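Local coordinates for protein transcriptional regulator Tm0710 (Thermotoga maritima, PDB 2A61) that probably binds DNA as a homodimeric MarR-family transcriptional regulator through a winged helix-turn-helix domain, at residues Gly30-Gln35 / Thr65-Arg70. Sequence-based numbering, arbitrary orientation.
Sequences GITPAQ and TGLVKR
Q35 reaches across to helix 61-73, where its NE2 lies 3.4 Å from L67 O; the bond is long and weak, yet almost straight at 179°. Q35 CG packs against L67 CD2 at 3.8 Å, while the other methyl, L67 CD1, meets A34 CB. R70, its chain bent at chi3 (-92°), lays one guanidinium face over the Q35 amide, Q35 NE2 standing 3.4 Å above the guanidinium plane, offset toward its rim, and the two planes inclined by 32°. T32 CG2 sits near the guanidinium edge, 3.7 Å from R70 NH1.

A capping box positions the amide through OE1: T32 N donates to an in-plane lone pair of Q35 OE1 (3.0 Å), and Q35 N returns a bond to T32 OG1 (3.2 Å). The OE1 bond, with the weak one from Q35 NE2, would tend to limit rotation of the amide. An alanine in place of Q35 would probably leave T32 N without its capping acceptor and the R70 guanidinium without the amide beneath it. T32 OG1 also hydrogen-bonds to G58 O of the second subunit, and that glycine packs on A34 and L67 as well. The contact thus joins the capped start of helix 33-45 to helix 61-73, probably the recognition helix of the MarR-type winged helix-turn-helix.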
ATOM      1  N   GLY A  30      14.828 -10.638  -6.016  1.00 22.19           N
ATOM      2  CA  GLY A  30      15.381  -9.377  -6.504  1.00 21.32           C
ATOM      3  C   GLY A  30      14.380  -8.409  -7.098  1.00 21.32           C
ATOM      4  O   GLY A  30      14.781  -7.546  -7.932  1.00 21.68           O
ATOM      5  N   ILE A  31      13.094  -8.540  -6.705  1.00 18.68           N
ATOM      6  CA  ILE A  31      12.013  -7.647  -7.249  1.00 17.96           C
ATOM      7  C   ILE A  31      11.839  -6.392  -6.402  1.00 16.79           C
ATOM      8  O   ILE A  31      11.759  -6.463  -5.180  1.00 16.00           O
ATOM      9  CB  ILE A  31      10.683  -8.450  -7.462  1.00 18.11           C
ATOM     10  CG1 ILE A  31      10.969  -9.538  -8.529  1.00 19.05           C
ATOM     11  CG2 ILE A  31       9.464  -7.539  -7.834  1.00 17.43           C
ATOM     12  CD1 ILE A  31       9.932 -10.634  -8.592  1.00 14.67           C
ATOM     13  N   THR A  32      11.854  -5.226  -7.035  1.00 16.38           N
ATOM     14  CA  THR A  32      11.786  -3.990  -6.256  1.00 17.39           C
ATOM     15  C   THR A  32      10.306  -3.681  -5.921  1.00 17.37           C
ATOM     16  O   THR A  32       9.387  -4.225  -6.567  1.00 15.84           O
ATOM     17  CB  THR A  32      12.395  -2.780  -7.013  1.00 16.91           C
ATOM     18  OG1 THR A  32      11.477  -2.367  -8.042  1.00 16.81           O
ATOM     19  CG2 THR A  32      13.818  -3.109  -7.654  1.00 17.66           C
ATOM     20  N   PRO A  33      10.059  -2.820  -4.902  1.00 16.66           N
ATOM     21  CA  PRO A  33       8.654  -2.392  -4.584  1.00 16.53           C
ATOM     22  C   PRO A  33       7.796  -1.905  -5.787  1.00 17.90           C
ATOM     23  O   PRO A  33       6.616  -2.300  -5.914  1.00 18.81           O
ATOM     24  CB  PRO A  33       8.859  -1.273  -3.555  1.00 16.56           C
ATOM     25  CG  PRO A  33      10.185  -1.679  -2.861  1.00 14.71           C
ATOM     26  CD  PRO A  33      11.062  -2.320  -3.915  1.00 16.05           C
ATOM     27  N   ALA A  34       8.371  -1.059  -6.648  1.00 17.02           N
ATOM     28  CA  ALA A  34       7.662  -0.562  -7.804  1.00 17.08           C
ATOM     29  C   ALA A  34       7.419  -1.674  -8.812  1.00 17.70           C
ATOM     30  O   ALA A  34       6.336  -1.746  -9.409  1.00 16.32           O
ATOM     31  CB  ALA A  34       8.419   0.583  -8.448  1.00 16.69           C
ATOM     32  N   GLN A  35       8.403  -2.557  -8.991  1.00 16.85           N
ATOM     33  CA  GLN A  35       8.197  -3.724  -9.842  1.00 16.26           C
ATOM     34  C   GLN A  35       7.084  -4.629  -9.315  1.00 15.44           C
ATOM     35  O   GLN A  35       6.298  -5.154 -10.097  1.00 14.00           O
ATOM     36  CB  GLN A  35       9.460  -4.535  -9.975  1.00 17.04           C
ATOM     37  CG  GLN A  35      10.566  -3.940 -10.898  1.00 15.03           C
ATOM     38  CD  GLN A  35      11.725  -4.939 -11.036  1.00 18.03           C
ATOM     39  OE1 GLN A  35      12.261  -5.393 -10.028  1.00 17.14           O
ATOM     40  NE2 GLN A  35      12.098  -5.299 -12.290  1.00 20.07           N
ATOM     41  N   THR A  65       9.086   1.792 -18.426  1.00 18.97           N
ATOM     42  CA  THR A  65       9.804   1.019 -19.427  1.00 20.40           C
ATOM     43  C   THR A  65      10.943   0.287 -18.802  1.00 18.50           C
ATOM     44  O   THR A  65      11.105  -0.880 -19.059  1.00 19.58           O
ATOM     45  CB  THR A  65      10.356   1.881 -20.606  1.00 20.44           C
ATOM     46  OG1 THR A  65       9.270   2.574 -21.214  1.00 23.04           O
ATOM     47  CG2 THR A  65      11.016   0.989 -21.660  1.00 24.41           C
ATOM     48  N   GLY A  66      11.743   0.962 -17.970  1.00 19.40           N
ATOM     49  CA  GLY A  66      12.868   0.284 -17.282  1.00 17.76           C
ATOM     50  C   GLY A  66      12.460  -0.853 -16.353  1.00 17.62           C
ATOM     51  O   GLY A  66      13.083  -1.941 -16.348  1.00 17.14           O
ATOM     52  N   LEU A  67      11.416  -0.605 -15.554  1.00 15.71           N
ATOM     53  CA  LEU A  67      10.867  -1.607 -14.662  1.00 15.51           C
ATOM     54  C   LEU A  67      10.318  -2.846 -15.382  1.00 15.36           C
ATOM     55  O   LEU A  67      10.555  -3.947 -14.944  1.00 15.18           O
ATOM     56  CB  LEU A  67       9.764  -0.999 -13.738  1.00 14.93           C
ATOM     57  CG  LEU A  67      10.141   0.221 -12.861  1.00 16.15           C
ATOM     58  CD1 LEU A  67       8.896   0.912 -12.315  1.00 14.69           C
ATOM     59  CD2 LEU A  67      11.078  -0.230 -11.686  1.00 15.62           C
ATOM     60  N   VAL A  68       9.505  -2.624 -16.423  1.00 16.50           N
ATOM     61  CA  VAL A  68       8.834  -3.689 -17.194  1.00 16.30           C
ATOM     62  C   VAL A  68       9.865  -4.513 -17.996  1.00 16.88           C
ATOM     63  O   VAL A  68       9.782  -5.726 -18.060  1.00 16.30           O
ATOM     64  CB  VAL A  68       7.764  -3.062 -18.094  1.00 16.00           C
ATOM     65  CG1 VAL A  68       7.287  -4.043 -19.166  1.00 18.92           C
ATOM     66  CG2 VAL A  68       6.555  -2.541 -17.197  1.00 13.95           C
ATOM     67  N   LYS A  69      10.821  -3.832 -18.599  1.00 18.46           N
ATOM     68  CA  LYS A  69      11.880  -4.501 -19.413  1.00 19.78           C
ATOM     69  C   LYS A  69      12.629  -5.579 -18.627  1.00 18.62           C
ATOM     70  O   LYS A  69      12.929  -6.649 -19.154  1.00 15.88           O
ATOM     71  CB  LYS A  69      12.861  -3.432 -19.891  1.00 21.29           C
ATOM     72  CG  LYS A  69      14.106  -3.905 -20.601  1.00 24.41           C
ATOM     73  CD  LYS A  69      14.938  -2.712 -21.093  1.00 24.64           C
ATOM     74  CE  LYS A  69      15.506  -1.862 -19.924  1.00 27.08           C
ATOM     75  NZ  LYS A  69      16.223  -0.645 -20.389  1.00 30.70           N
ATOM     76  N   ARG A  70      12.925  -5.284 -17.359  1.00 18.32           N
ATOM     77  CA  ARG A  70      13.585  -6.259 -16.465  1.00 18.77           C
ATOM     78  C   ARG A  70      12.634  -7.393 -16.101  1.00 17.68           C
ATOM     79  O   ARG A  70      13.018  -8.538 -16.070  1.00 17.33           O
ATOM     80  CB  ARG A  70      13.983  -5.599 -15.171  1.00 18.36           C
ATOM     81  CG  ARG A  70      15.359  -4.973 -15.134  1.00 22.59           C
ATOM     82  CD  ARG A  70      15.598  -4.629 -13.609  1.00 27.09           C
ATOM     83  NE  ARG A  70      15.131  -3.277 -13.423  1.00 25.54           N
ATOM     84  CZ  ARG A  70      14.891  -2.685 -12.270  1.00 23.10           C
ATOM     85  NH1 ARG A  70      15.031  -3.327 -11.121  1.00 25.73           N
ATOM     86  NH2 ARG A  70      14.513  -1.434 -12.302  1.00 22.60           N
TER
HETATM   87  O   HOH W   1      15.652  -5.396 -10.054  1.00 37.55           O